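Local coordinates for periplasmic oligopeptide-binding protein (Burkholderia pseudomallei, PDB 3ZS6) that probably binds oligopeptides in the periplasm and delivers them to an ABC transporter for import, at residues Leu353-Asn358 and Ala380-Val385; Val278-Ala283 and Lys335-Gln340; Arg191-Lys196 and Lys210-Pro215; Gln230-Tyr235 and Leu480-Val485. All blocks are in the same frame, centred on the assembly; numbering follows the deposited sequence. Where two conformers were deposited one is given.

By the distances between centres the four contacts form two groups. Interactions 1 and 2, 23 Å apart, share helix 359-376, which touches Tyr355 and Leu382 of the former and Leu338 of the latter; their nearest atoms are about 8 Å apart. Interactions 3 and 4 lie closer, 14 Å between centres and about 4 Å between nearest atoms, with strand 6-11 bonded by its backbone to both Lys210 and Tyr233. The groups approach where interactions 1 and 4, 29 Å between centres, have nearest atoms about 6 Å apart. Interactions 2 and 3 are on opposite sides of the chain's centre, 47 Å between centres. In sequence, interactions 1 and 2 are nested within the 244-residue loop closed by interaction 4, whereas interaction 3 precedes it.

Interaction 1: residues Leu353-Asn358 and Ala380-Val385; sequences LTYNTN and AKLENV
Leu353, Tyr355 and Thr357 pair with 380-385, the two segments lying on the adjacent parallel strands of a beta-alpha-beta unit joined by helix 359-376. The bonding alternates as parallel pairing requires. Leu353 N gives to Lys381 O at 2.7 Å and Leu353 O takes Glu383 N at 3.0 Å; Tyr355 then uses its N on Glu383 O and its O on Val385 N, both at 2.9 Å. Thr357 N, beyond the strand end, still reaches Val385 O. The backbone of Thr354 faces the other way and is satisfied by Ile401 and Arg403 on strand 401-407, while Asn356 OD1 receives Arg403 NH2. Asn384 CB lies over one face of the Tyr355 ring, 3.9 Å from its centroid, a CH-pi contact. Asn384 CG occupies the position between backbone N and carbonyl carbon (chi1 67°). From there Asn384 ND2 donates to Thr357 OG1 at 2.9 Å. This bond is nearly straight, with an N-H...O angle of 165°, and the oxygen lies 10° from the amide plane.

Interaction 2: residues Val278-Ala283 and Lys335-Gln340; sequences VREALA and KNLLKQ
Glu280 offers the one flat group in this contact, and Leu337 CD1 sits over one face of its carboxylate. The methyl lies 3.7 Å from Glu280 CD, almost straight above that carbon, and nearly evenly distant from the two oxygens, 4.0 Å from OE1 and 4.1 Å from OE2. It is therefore a van der Waals contact over the face, and not an approach to the oxygens at the edge. Glu280 CG is anti to the backbone N (chi1 -175°) and the chain runs extended beyond it, crossing Leu337 at about a right angle. Glu280 OE1 has a long, weak ion pair with Lys276.

Deeper in the interface everything is aliphatic. Ala281 CB faces the neighbouring helix and is met from two consecutive residues: Leu337 CB at 4.1 Å and Leu338 CD2 at 4.0 Å. The same Leu338 methyl also touches Val278, 4.1 Å from its CA, and packs against Val278 CG1. Both leucines place CG anti to the carbonyl carbon. Beyond the two segments, helix 359-376 touches the pair through Leu376 against Leu338, and its Trp372 donates to Leu282 O. The segment axes approach to 8.4 Å at 162°, and the small Ala281 side chain facing Leu337 and Leu338 is consistent with that separation, as in a close antiparallel helix pair, here 276-285 with 327-340.

Interaction 3: residues Arg191-Lys196 and Lys210-Pro215; sequences RIVMAK and KVTYLP
Met194 and Val211 meet in van der Waals contact, with Met194 CG 3.7 Å from Val211 CB as the two lie side by side and point the same way. Met194 CG stands between backbone N and carbonyl carbon (chi1 61°), and a bend at chi3 carries CE to the edge of the Tyr213 ring, 3.9 Å from Tyr213 CE2. Ile192 CB completes this face, 4.3 Å from Tyr213 CB. The other face carries Val193 beside Thr212, and the Lys210 chain crosses Val193 obliquely, with Lys210 CD 4.1 Å from Val193 CG1. Two hydrogen-bonded antiparallel pairs fix this register: Ile192 with Tyr213, where Tyr213 N gives to Ile192 O at 2.8 Å, and Met194 with Val211, where Met194 N gives to Val211 O at 2.9 Å. Further out, strands 181-187 and 6-11 flank the antiparallel pair in a mixed sheet, and helix 26-35 covers the Met194-Tyr213 face. The pairing thus rests on backbone bonds and apolar contact, while Tyr213 OH and Arg191 NH1 have partners outside the two strands, Asp34 by hydrogen bond and Asp185 by salt bridge.

Interaction 4: residues Gln230-Tyr235 and Leu480-Val485; sequences QIDYTY and LVKSYV
Tyr233 and Val481 form a single beta bridge between the loop after helix 219-227 and the end of strand 470-480 with its following turn, their CA atoms 4.5 Å apart. On one side of the bridge Thr234 N donates to Leu480 O at 2.9 Å, nearly straight at 171°; on the other Lys482 N gives to Asp232 O at 3.0 Å. Val481 CG2 rests over one face of the Tyr233 ring, displaced toward the rim and 4.1 Å from the centroid, and Arg9 adds a cation-pi contact to that ring.

Two side chains extend the bridge. Thr234 OG1, held between backbone N and carbonyl carbon (chi1 73°), acts in both senses, accepting Leu480 N at 3.1 Å and giving its proton to the carbonyl of Ser236. Asp232 reaches a type I turn from Lys482 to Val485: Tyr484 OH donates to Asp232 OD1 over a short 2.5 Å, with the carboxylate and ring planes 76° apart and OD1 in the plane of the ring at its edge. Lys482 CB lies against a face of the same Tyr484 ring, while Lys482 NZ bonds to Tyr226 O.

Asp232 OD2 is taken by Thr8 N of strand 6-11, so both carboxylate oxygens of this buried residue have N-H or O-H donors. Such bonding would be expected to stabilise the ionised form.

Interaction 1: residues Leu353-Asn358 and Ala380-Val385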
loop_
_atom_site.group_PDB
_atom_site.type_symbol
_atom_site.label_atom_id
_atom_site.label_comp_id
_atom_site.label_asym_id
_atom_site.label_seq_id
_atom_site.Cartn_x
_atom_site.Cartn_y
_atom_site.Cartn_z
ATOM N N LEU A 353 -18.554 -12.518 3.725
ATOM C CA LEU A 353 -17.103 -12.301 3.726
ATOM C C LEU A 353 -16.601 -12.174 2.286
ATOM O O LEU A 353 -16.564 -13.149 1.529
ATOM C CB LEU A 353 -16.384 -13.442 4.460
ATOM C CG LEU A 353 -14.852 -13.543 4.421
ATOM C CD1 LEU A 353 -14.188 -12.247 4.841
ATOM C CD2 LEU A 353 -14.367 -14.701 5.308
ATOM N N THR A 354 -16.226 -10.965 1.904
ATOM C CA THR A 354 -15.824 -10.717 0.527
ATOM C C THR A 354 -14.302 -10.643 0.393
ATOM O O THR A 354 -13.636 -9.999 1.204
ATOM C CB THR A 354 -16.458 -9.419 0.009
ATOM O OG1 THR A 354 -17.873 -9.456 0.240
ATOM C CG2 THR A 354 -16.184 -9.239 -1.479
ATOM N N TYR A 355 -13.756 -11.299 -0.629
ATOM C CA TYR A 355 -12.321 -11.217 -0.911
ATOM C C TYR A 355 -12.084 -11.136 -2.414
ATOM O O TYR A 355 -12.965 -11.478 -3.200
ATOM C CB TYR A 355 -11.581 -12.429 -0.340
ATOM C CG TYR A 355 -11.956 -13.727 -1.013
ATOM C CD1 TYR A 355 -13.043 -14.473 -0.571
ATOM C CD2 TYR A 355 -11.234 -14.205 -2.097
ATOM C CE1 TYR A 355 -13.396 -15.663 -1.189
ATOM C CE2 TYR A 355 -11.577 -15.403 -2.721
ATOM C CZ TYR A 355 -12.660 -16.124 -2.262
ATOM O OH TYR A 355 -13.015 -17.306 -2.882
ATOM N N ASN A 356 -10.898 -10.690 -2.814
ATOM C CA ASN A 356 -10.575 -10.634 -4.238
ATOM C C ASN A 356 -10.060 -11.975 -4.719
ATOM O O ASN A 356 -9.210 -12.588 -4.073
ATOM C CB ASN A 356 -9.581 -9.510 -4.567
ATOM C CG ASN A 356 -8.283 -9.639 -3.804
ATOM O OD1 ASN A 356 -8.273 -9.554 -2.576
ATOM N ND2 ASN A 356 -7.180 -9.843 -4.524
ATOM N N THR A 357 -10.612 -12.430 -5.844
ATOM C CA THR A 357 -10.311 -13.739 -6.416
ATOM C C THR A 357 -8.818 -14.047 -6.410
ATOM O O THR A 357 -8.023 -13.315 -7.008
ATOM C CB THR A 357 -10.850 -13.829 -7.859
ATOM O OG1 THR A 357 -12.230 -13.427 -7.879
ATOM C CG2 THR A 357 -10.710 -15.257 -8.408
ATOM N N ASN A 358 -8.463 -15.122 -5.709
ATOM C CA ASN A 358 -7.080 -15.565 -5.517
ATOM C C ASN A 358 -7.042 -16.796 -4.605
ATOM O O ASN A 358 -7.851 -16.908 -3.689
ATOM C CB ASN A 358 -6.231 -14.452 -4.908
ATOM C CG ASN A 358 -4.828 -14.915 -4.564
ATOM O OD1 ASN A 358 -3.959 -14.978 -5.427
ATOM N ND2 ASN A 358 -4.608 -15.247 -3.304
ATOM N N ALA A 380 -20.321 -16.938 8.144
ATOM C CA ALA A 380 -19.738 -16.029 7.161
ATOM C C ALA A 380 -19.822 -16.652 5.773
ATOM O O ALA A 380 -19.181 -17.667 5.509
ATOM C CB ALA A 380 -18.288 -15.708 7.517
ATOM N N LYS A 381 -20.612 -16.041 4.896
ATOM C CA LYS A 381 -20.771 -16.525 3.531
ATOM C C LYS A 381 -19.707 -15.905 2.624
ATOM O O LYS A 381 -19.559 -14.684 2.575
ATOM C CB LYS A 381 -22.175 -16.210 3.010
ATOM C CG LYS A 381 -23.296 -16.833 3.850
ATOM C CD LYS A 381 -24.677 -16.538 3.282
ATOM C CE LYS A 381 -25.755 -17.303 4.052
ATOM N NZ LYS A 381 -27.150 -16.929 3.659
ATOM N N LEU A 382 -18.976 -16.751 1.901
ATOM C CA LEU A 382 -17.863 -16.287 1.076
ATOM C C LEU A 382 -18.332 -15.756 -0.269
ATOM O O LEU A 382 -19.258 -16.288 -0.877
ATOM C CB LEU A 382 -16.836 -17.403 0.861
ATOM C CG LEU A 382 -15.671 -17.466 1.849
ATOM C CD1 LEU A 382 -16.176 -17.543 3.276
ATOM C CD2 LEU A 382 -14.757 -18.642 1.536
ATOM N N GLU A 383 -17.672 -14.703 -0.728
ATOM C CA GLU A 383 -17.983 -14.077 -1.998
ATOM C C GLU A 383 -16.678 -13.527 -2.571
ATOM O O GLU A 383 -15.919 -12.855 -1.867
ATOM C CB GLU A 383 -19.024 -12.974 -1.774
ATOM C CG GLU A 383 -19.083 -11.890 -2.834
ATOM C CD GLU A 383 -20.141 -10.836 -2.515
ATOM O OE1 GLU A 383 -21.345 -11.171 -2.588
ATOM O OE2 GLU A 383 -19.766 -9.682 -2.181
ATOM N N ASN A 384 -16.396 -13.844 -3.833
ATOM C CA ASN A 384 -15.157 -13.398 -4.457
ATOM C C ASN A 384 -15.429 -12.393 -5.566
ATOM O O ASN A 384 -16.345 -12.580 -6.359
ATOM C CB ASN A 384 -14.340 -14.588 -4.980
ATOM C CG ASN A 384 -15.026 -15.316 -6.141
ATOM O OD1 ASN A 384 -16.075 -15.937 -5.967
ATOM N ND2 ASN A 384 -14.425 -15.248 -7.322
ATOM N N VAL A 385 -14.647 -11.316 -5.596
ATOM C CA VAL A 385 -14.767 -10.303 -6.644
ATOM C C VAL A 385 -13.398 -9.880 -7.157
ATOM O O VAL A 385 -12.367 -10.190 -6.545
ATOM C CB VAL A 385 -15.479 -9.030 -6.137
ATOM C CG1 VAL A 385 -16.890 -9.348 -5.666
ATOM C CG2 VAL A 385 -14.660 -8.371 -5.028
#

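Interaction 2: residues Val278-Ala283 and Lys335-Gln340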
loop_
_atom_site.group_PDB
_atom_site.type_symbol
_atom_site.label_atom_id
_atom_site.label_comp_id
_atom_site.label_asym_id
_atom_site.label_seq_id
_atom_site.Cartn_x
_atom_site.Cartn_y
_atom_site.Cartn_z
ATOM N N VAL A 278 -18.607 -7.306 19.626
ATOM C CA VAL A 278 -18.737 -8.240 18.505
ATOM C C VAL A 278 -17.427 -8.328 17.709
ATOM O O VAL A 278 -16.959 -9.428 17.402
ATOM C CB VAL A 278 -19.905 -7.850 17.558
ATOM C CG1 VAL A 278 -19.951 -8.777 16.344
ATOM C CG2 VAL A 278 -21.243 -7.882 18.308
ATOM N N ARG A 279 -16.831 -7.176 17.395
ATOM C CA ARG A 279 -15.579 -7.148 16.618
ATOM C C ARG A 279 -14.466 -7.903 17.343
ATOM O O ARG A 279 -13.733 -8.697 16.745
ATOM C CB ARG A 279 -15.136 -5.700 16.317
ATOM C CG ARG A 279 -16.195 -4.855 15.585
ATOM C CD ARG A 279 -15.614 -3.568 14.963
ATOM N NE ARG A 279 -15.098 -2.637 15.965
ATOM C CZ ARG A 279 -15.790 -1.626 16.488
ATOM N NH1 ARG A 279 -17.045 -1.392 16.102
ATOM N NH2 ARG A 279 -15.220 -0.843 17.397
ATOM N N GLU A 280 -14.359 -7.649 18.640
ATOM C CA GLU A 280 -13.378 -8.287 19.500
ATOM C C GLU A 280 -13.562 -9.806 19.542
ATOM O O GLU A 280 -12.594 -10.564 19.431
ATOM C CB GLU A 280 -13.509 -7.709 20.910
ATOM C CG GLU A 280 -12.466 -8.187 21.893
ATOM C CD GLU A 280 -12.630 -7.535 23.258
ATOM O OE1 GLU A 280 -13.538 -6.686 23.413
ATOM O OE2 GLU A 280 -11.846 -7.862 24.169
ATOM N N ALA A 281 -14.805 -10.249 19.708
ATOM C CA ALA A 281 -15.100 -11.681 19.713
ATOM C C ALA A 281 -14.625 -12.357 18.424
ATOM O O ALA A 281 -14.024 -13.430 18.457
ATOM C CB ALA A 281 -16.588 -11.911 19.904
ATOM N N LEU A 282 -14.914 -11.733 17.287
ATOM C CA LEU A 282 -14.528 -12.295 16.001
ATOM C C LEU A 282 -13.011 -12.402 15.903
ATOM O O LEU A 282 -12.476 -13.387 15.385
ATOM C CB LEU A 282 -15.078 -11.448 14.849
ATOM C CG LEU A 282 -16.604 -11.395 14.675
ATOM C CD1 LEU A 282 -16.990 -10.388 13.590
ATOM C CD2 LEU A 282 -17.169 -12.776 14.346
ATOM N N ALA A 283 -12.321 -11.395 16.427
ATOM C CA ALA A 283 -10.862 -11.362 16.378
ATOM C C ALA A 283 -10.194 -12.429 17.244
ATOM O O ALA A 283 -9.228 -13.067 16.823
ATOM C CB ALA A 283 -10.351 -9.978 16.768
ATOM N N LYS A 335 -17.607 -15.908 23.209
ATOM C CA LYS A 335 -19.039 -16.214 23.248
ATOM C C LYS A 335 -19.781 -15.326 24.251
ATOM O O LYS A 335 -20.900 -14.881 23.999
ATOM C CB LYS A 335 -19.282 -17.697 23.563
ATOM C CG LYS A 335 -19.158 -18.606 22.349
ATOM C CD LYS A 335 -19.563 -20.039 22.655
ATOM C CE LYS A 335 -18.526 -20.744 23.512
ATOM N NZ LYS A 335 -18.902 -22.164 23.764
ATOM N N ASN A 336 -19.154 -15.069 25.391
ATOM C CA ASN A 336 -19.738 -14.190 26.401
ATOM C C ASN A 336 -19.833 -12.747 25.895
ATOM O O ASN A 336 -20.783 -12.022 26.201
ATOM C CB ASN A 336 -18.919 -14.254 27.692
ATOM C CG ASN A 336 -19.739 -13.921 28.924
ATOM O OD1 ASN A 336 -19.767 -12.777 29.378
ATOM N ND2 ASN A 336 -20.410 -14.926 29.475
ATOM N N LEU A 337 -18.840 -12.333 25.114
ATOM C CA LEU A 337 -18.881 -11.013 24.500
ATOM C C LEU A 337 -20.094 -10.898 23.582
ATOM O O LEU A 337 -20.805 -9.896 23.609
ATOM C CB LEU A 337 -17.594 -10.732 23.712
ATOM C CG LEU A 337 -16.341 -10.438 24.531
ATOM C CD1 LEU A 337 -15.116 -10.307 23.607
ATOM C CD2 LEU A 337 -16.525 -9.179 25.370
ATOM N N LEU A 338 -20.326 -11.923 22.763
ATOM C CA LEU A 338 -21.464 -11.918 21.849
ATOM C C LEU A 338 -22.761 -11.835 22.644
ATOM O O LEU A 338 -23.689 -11.102 22.282
ATOM C CB LEU A 338 -21.466 -13.167 20.964
ATOM C CG LEU A 338 -20.420 -13.233 19.839
ATOM C CD1 LEU A 338 -20.629 -14.473 18.986
ATOM C CD2 LEU A 338 -20.470 -11.975 18.980
ATOM N N LYS A 339 -22.817 -12.595 23.732
ATOM C CA LYS A 339 -23.981 -12.578 24.611
ATOM C C LYS A 339 -24.169 -11.180 25.189
ATOM O O LYS A 339 -25.260 -10.610 25.121
ATOM C CB LYS A 339 -23.812 -13.608 25.729
ATOM C CG LYS A 339 -24.935 -13.620 26.759
ATOM C CD LYS A 339 -24.728 -14.741 27.778
ATOM C CE LYS A 339 -25.859 -14.793 28.797
ATOM N NZ LYS A 339 -25.598 -15.811 29.855
ATOM N N GLN A 340 -23.094 -10.625 25.745
ATOM C CA GLN A 340 -23.130 -9.276 26.303
ATOM C C GLN A 340 -23.648 -8.272 25.278
ATOM O O GLN A 340 -24.348 -7.322 25.625
ATOM C CB GLN A 340 -21.741 -8.859 26.801
ATOM C CG GLN A 340 -21.258 -9.620 28.038
ATOM C CD GLN A 340 -19.789 -9.364 28.365
ATOM O OE1 GLN A 340 -19.202 -8.366 27.938
ATOM N NE2 GLN A 340 -19.186 -10.275 29.125
#

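Interaction 3: residues Arg191-Lys196 and Lys210-Pro215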
loop_
_atom_site.group_PDB
_atom_site.type_symbol
_atom_site.label_atom_id
_atom_site.label_comp_id
_atom_site.label_asym_id
_atom_site.label_seq_id
_atom_site.Cartn_x
_atom_site.Cartn_y
_atom_site.Cartn_z
ATOM N N ARG A 191 -2.639 -7.234 -20.590
ATOM C CA ARG A 191 -1.253 -6.827 -20.436
ATOM C C ARG A 191 -1.059 -5.324 -20.492
ATOM O O ARG A 191 -1.873 -4.589 -21.067
ATOM C CB ARG A 191 -0.399 -7.477 -21.525
ATOM C CG ARG A 191 -0.953 -7.248 -22.915
ATOM C CD ARG A 191 0.068 -6.622 -23.839
ATOM N NE ARG A 191 0.765 -7.605 -24.658
ATOM C CZ ARG A 191 1.106 -7.404 -25.929
ATOM N NH1 ARG A 191 0.806 -6.258 -26.529
ATOM N NH2 ARG A 191 1.745 -8.350 -26.607
ATOM N N ILE A 192 0.032 -4.883 -19.874
ATOM C CA ILE A 192 0.546 -3.536 -20.042
ATOM C C ILE A 192 1.992 -3.650 -20.517
ATOM O O ILE A 192 2.773 -4.418 -19.957
ATOM C CB ILE A 192 0.476 -2.735 -18.737
ATOM C CG1 ILE A 192 -0.907 -2.105 -18.579
ATOM C CG2 ILE A 192 1.574 -1.655 -18.700
ATOM C CD1 ILE A 192 -1.139 -1.456 -17.221
ATOM N N VAL A 193 2.335 -2.921 -21.573
ATOM C CA VAL A 193 3.702 -2.938 -22.101
ATOM C C VAL A 193 4.278 -1.522 -22.111
ATOM O O VAL A 193 3.587 -0.561 -22.472
ATOM C CB VAL A 193 3.771 -3.528 -23.541
ATOM C CG1 VAL A 193 5.215 -3.604 -24.031
ATOM C CG2 VAL A 193 3.108 -4.896 -23.609
ATOM N N MET A 194 5.543 -1.396 -21.719
ATOM C CA MET A 194 6.224 -0.100 -21.725
ATOM C C MET A 194 7.657 -0.224 -22.231
ATOM O O MET A 194 8.289 -1.273 -22.088
ATOM C CB MET A 194 6.185 0.563 -20.341
ATOM C CG MET A 194 6.866 -0.211 -19.230
ATOM S SD MET A 194 6.571 0.491 -17.565
ATOM C CE MET A 194 4.808 0.270 -17.336
ATOM N N ALA A 195 8.162 0.856 -22.821
ATOM C CA ALA A 195 9.469 0.844 -23.475
ATOM C C ALA A 195 10.389 1.887 -22.855
ATOM O O ALA A 195 9.931 2.953 -22.429
ATOM C CB ALA A 195 9.307 1.119 -24.961
ATOM N N LYS A 196 11.684 1.587 -22.809
ATOM C CA LYS A 196 12.647 2.529 -22.243
ATOM C C LYS A 196 12.489 3.887 -22.932
ATOM O O LYS A 196 12.355 3.960 -24.155
ATOM C CB LYS A 196 14.079 2.014 -22.407
ATOM C CG LYS A 196 15.160 3.006 -21.964
ATOM C CD LYS A 196 16.565 2.441 -22.176
ATOM C CE LYS A 196 17.627 3.520 -21.964
ATOM N NZ LYS A 196 19.012 2.956 -21.971
ATOM N N LYS A 210 12.533 -3.033 -22.017
ATOM C CA LYS A 210 11.107 -3.270 -22.167
ATOM C C LYS A 210 10.566 -3.949 -20.925
ATOM O O LYS A 210 11.162 -4.907 -20.423
ATOM C CB LYS A 210 10.820 -4.132 -23.407
ATOM C CG LYS A 210 9.344 -4.510 -23.540
ATOM C CD LYS A 210 8.972 -4.919 -24.957
ATOM C CE LYS A 210 9.043 -6.412 -25.158
ATOM N NZ LYS A 210 8.307 -6.809 -26.406
ATOM N N VAL A 211 9.436 -3.456 -20.432
ATOM C CA VAL A 211 8.779 -4.070 -19.289
ATOM C C VAL A 211 7.343 -4.441 -19.643
ATOM O O VAL A 211 6.594 -3.631 -20.199
ATOM C CB VAL A 211 8.765 -3.134 -18.058
ATOM C CG1 VAL A 211 8.196 -3.860 -16.841
ATOM C CG2 VAL A 211 10.153 -2.628 -17.761
ATOM N N THR A 212 6.974 -5.675 -19.327
ATOM C CA THR A 212 5.629 -6.165 -19.546
ATOM C C THR A 212 5.022 -6.545 -18.191
ATOM O O THR A 212 5.619 -7.319 -17.436
ATOM C CB THR A 212 5.645 -7.400 -20.466
ATOM O OG1 THR A 212 6.119 -7.026 -21.767
ATOM C CG2 THR A 212 4.252 -8.015 -20.585
ATOM N N TYR A 213 3.854 -5.982 -17.883
ATOM C CA TYR A 213 3.111 -6.326 -16.667
ATOM C C TYR A 213 1.881 -7.180 -17.002
ATOM O O TYR A 213 0.993 -6.742 -17.749
ATOM C CB TYR A 213 2.670 -5.064 -15.908
ATOM C CG TYR A 213 3.778 -4.399 -15.119
ATOM C CD1 TYR A 213 4.173 -4.905 -13.889
ATOM C CD2 TYR A 213 4.423 -3.261 -15.595
ATOM C CE1 TYR A 213 5.198 -4.310 -13.159
ATOM C CE2 TYR A 213 5.447 -2.658 -14.868
ATOM C CZ TYR A 213 5.827 -3.190 -13.650
ATOM O OH TYR A 213 6.843 -2.605 -12.908
ATOM N N LEU A 214 1.822 -8.382 -16.439
ATOM C CA LEU A 214 0.686 -9.283 -16.666
ATOM C C LEU A 214 -0.130 -9.460 -15.391
ATOM O O LEU A 214 0.384 -9.960 -14.391
ATOM C CB LEU A 214 1.173 -10.665 -17.123
ATOM C CG LEU A 214 2.132 -10.719 -18.313
ATOM C CD1 LEU A 214 2.561 -12.174 -18.590
ATOM C CD2 LEU A 214 1.454 -10.108 -19.525
ATOM N N PRO A 215 -1.401 -9.041 -15.415
ATOM C CA PRO A 215 -2.303 -9.312 -14.288
ATOM C C PRO A 215 -2.696 -10.776 -14.269
ATOM O O PRO A 215 -3.370 -11.253 -15.198
ATOM C CB PRO A 215 -3.533 -8.453 -14.607
ATOM C CG PRO A 215 -3.510 -8.325 -16.102
ATOM C CD PRO A 215 -2.050 -8.240 -16.465
#

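Interaction 4: residues Gln230-Tyr235 and Leu480-Val485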
loop_
_atom_site.group_PDB
_atom_site.type_symbol
_atom_site.label_atom_id
_atom_site.label_comp_id
_atom_site.label_asym_id
_atom_site.label_seq_id
_atom_site.Cartn_x
_atom_site.Cartn_y
_atom_site.Cartn_z
ATOM N N GLN A 230 7.698 -17.784 -19.152
ATOM C CA GLN A 230 6.847 -16.697 -19.635
ATOM C C GLN A 230 6.917 -15.460 -18.722
ATOM O O GLN A 230 6.548 -14.357 -19.121
ATOM C CB GLN A 230 5.393 -17.160 -19.722
ATOM C CG GLN A 230 5.118 -18.284 -20.706
ATOM C CD GLN A 230 3.686 -18.786 -20.598
ATOM O OE1 GLN A 230 3.415 -19.787 -19.932
ATOM N NE2 GLN A 230 2.758 -18.077 -21.234
ATOM N N ILE A 231 7.373 -15.662 -17.491
ATOM C CA ILE A 231 7.460 -14.597 -16.497
ATOM C C ILE A 231 8.838 -14.642 -15.847
ATOM O O ILE A 231 9.374 -15.721 -15.634
ATOM C CB ILE A 231 6.392 -14.802 -15.403
ATOM C CG1 ILE A 231 4.994 -14.657 -15.998
ATOM C CG2 ILE A 231 6.596 -13.820 -14.256
ATOM C CD1 ILE A 231 3.881 -15.013 -15.029
ATOM N N ASP A 232 9.417 -13.489 -15.527
ATOM C CA ASP A 232 10.744 -13.483 -14.904
ATOM C C ASP A 232 10.686 -13.171 -13.413
ATOM O O ASP A 232 11.684 -13.324 -12.701
ATOM C CB ASP A 232 11.657 -12.440 -15.560
ATOM C CG ASP A 232 11.712 -12.570 -17.068
ATOM O OD1 ASP A 232 12.241 -13.588 -17.558
ATOM O OD2 ASP A 232 11.243 -11.641 -17.758
ATOM N N TYR A 233 9.517 -12.732 -12.952
ATOM C CA TYR A 233 9.395 -12.021 -11.683
ATOM C C TYR A 233 7.940 -12.148 -11.240
ATOM O O TYR A 233 7.069 -11.487 -11.799
ATOM C CB TYR A 233 9.744 -10.550 -11.954
ATOM C CG TYR A 233 9.903 -9.612 -10.770
ATOM C CD1 TYR A 233 8.808 -9.233 -9.997
ATOM C CD2 TYR A 233 11.149 -9.059 -10.461
ATOM C CE1 TYR A 233 8.949 -8.345 -8.931
ATOM C CE2 TYR A 233 11.302 -8.170 -9.397
ATOM C CZ TYR A 233 10.199 -7.822 -8.636
ATOM O OH TYR A 233 10.339 -6.950 -7.580
ATOM N N THR A 234 7.668 -13.002 -10.253
ATOM C CA THR A 234 6.292 -13.202 -9.806
ATOM C C THR A 234 5.908 -12.204 -8.725
ATOM O O THR A 234 6.759 -11.545 -8.136
ATOM C CB THR A 234 6.049 -14.627 -9.230
ATOM O OG1 THR A 234 6.674 -14.747 -7.942
ATOM C CG2 THR A 234 6.572 -15.709 -10.175
ATOM N N TYR A 235 4.616 -12.130 -8.440
ATOM C CA TYR A 235 4.133 -11.292 -7.354
ATOM C C TYR A 235 4.469 -11.924 -6.000
ATOM O O TYR A 235 5.031 -11.274 -5.112
ATOM C CB TYR A 235 2.628 -11.086 -7.488
ATOM C CG TYR A 235 1.998 -10.463 -6.266
ATOM C CD1 TYR A 235 2.311 -9.160 -5.890
ATOM C CD2 TYR A 235 1.088 -11.176 -5.489
ATOM C CE1 TYR A 235 1.740 -8.580 -4.769
ATOM C CE2 TYR A 235 0.501 -10.603 -4.370
ATOM C CZ TYR A 235 0.830 -9.308 -4.017
ATOM O OH TYR A 235 0.256 -8.744 -2.903
ATOM N N LEU A 480 9.346 -15.432 -6.595
ATOM C CA LEU A 480 10.335 -16.022 -7.496
ATOM C C LEU A 480 10.834 -14.974 -8.479
ATOM O O LEU A 480 10.040 -14.293 -9.128
ATOM C CB LEU A 480 9.739 -17.215 -8.255
ATOM C CG LEU A 480 9.453 -18.471 -7.420
ATOM C CD1 LEU A 480 8.450 -19.397 -8.109
ATOM C CD2 LEU A 480 10.753 -19.220 -7.101
ATOM N N VAL A 481 12.153 -14.843 -8.569
ATOM C CA VAL A 481 12.789 -13.942 -9.523
ATOM C C VAL A 481 13.945 -14.715 -10.160
ATOM O O VAL A 481 14.787 -15.276 -9.458
ATOM C CB VAL A 481 13.309 -12.660 -8.851
ATOM C CG1 VAL A 481 14.030 -11.771 -9.862
ATOM C CG2 VAL A 481 12.155 -11.887 -8.175
ATOM N N LYS A 482 13.965 -14.763 -11.488
ATOM C CA LYS A 482 14.929 -15.589 -12.220
ATOM C C LYS A 482 16.381 -15.256 -11.849
ATOM O O LYS A 482 16.702 -14.111 -11.511
ATOM C CB LYS A 482 14.708 -15.439 -13.730
ATOM C CG LYS A 482 13.341 -15.944 -14.212
ATOM C CD LYS A 482 13.301 -17.473 -14.252
ATOM C CE LYS A 482 11.985 -17.995 -14.826
ATOM N NZ LYS A 482 12.031 -19.474 -15.039
ATOM N N SER A 483 17.248 -16.266 -11.900
ATOM C CA SER A 483 18.663 -16.096 -11.569
ATOM C C SER A 483 19.365 -15.089 -12.475
ATOM O O SER A 483 20.371 -14.494 -12.082
ATOM C CB SER A 483 19.400 -17.441 -11.621
ATOM O OG SER A 483 18.874 -18.323 -10.644
ATOM N N TYR A 484 18.856 -14.904 -13.691
ATOM C CA TYR A 484 19.458 -13.924 -14.602
ATOM C C TYR A 484 18.984 -12.478 -14.370
ATOM O O TYR A 484 19.416 -11.564 -15.076
ATOM C CB TYR A 484 19.255 -14.321 -16.065
ATOM C CG TYR A 484 17.821 -14.629 -16.440
ATOM C CD1 TYR A 484 16.894 -13.606 -16.645
ATOM C CD2 TYR A 484 17.395 -15.945 -16.596
ATOM C CE1 TYR A 484 15.573 -13.892 -16.993
ATOM C CE2 TYR A 484 16.090 -16.240 -16.945
ATOM C CZ TYR A 484 15.180 -15.213 -17.139
ATOM O OH TYR A 484 13.879 -15.520 -17.489
ATOM N N VAL A 485 18.095 -12.267 -13.399
ATOM C CA VAL A 485 17.683 -10.903 -13.053
ATOM C C VAL A 485 18.576 -10.323 -11.962
ATOM O O VAL A 485 18.510 -10.746 -10.806
ATOM C CB VAL A 485 16.209 -10.809 -12.606
ATOM C CG1 VAL A 485 15.862 -9.363 -12.166
ATOM C CG2 VAL A 485 15.282 -11.261 -13.721
#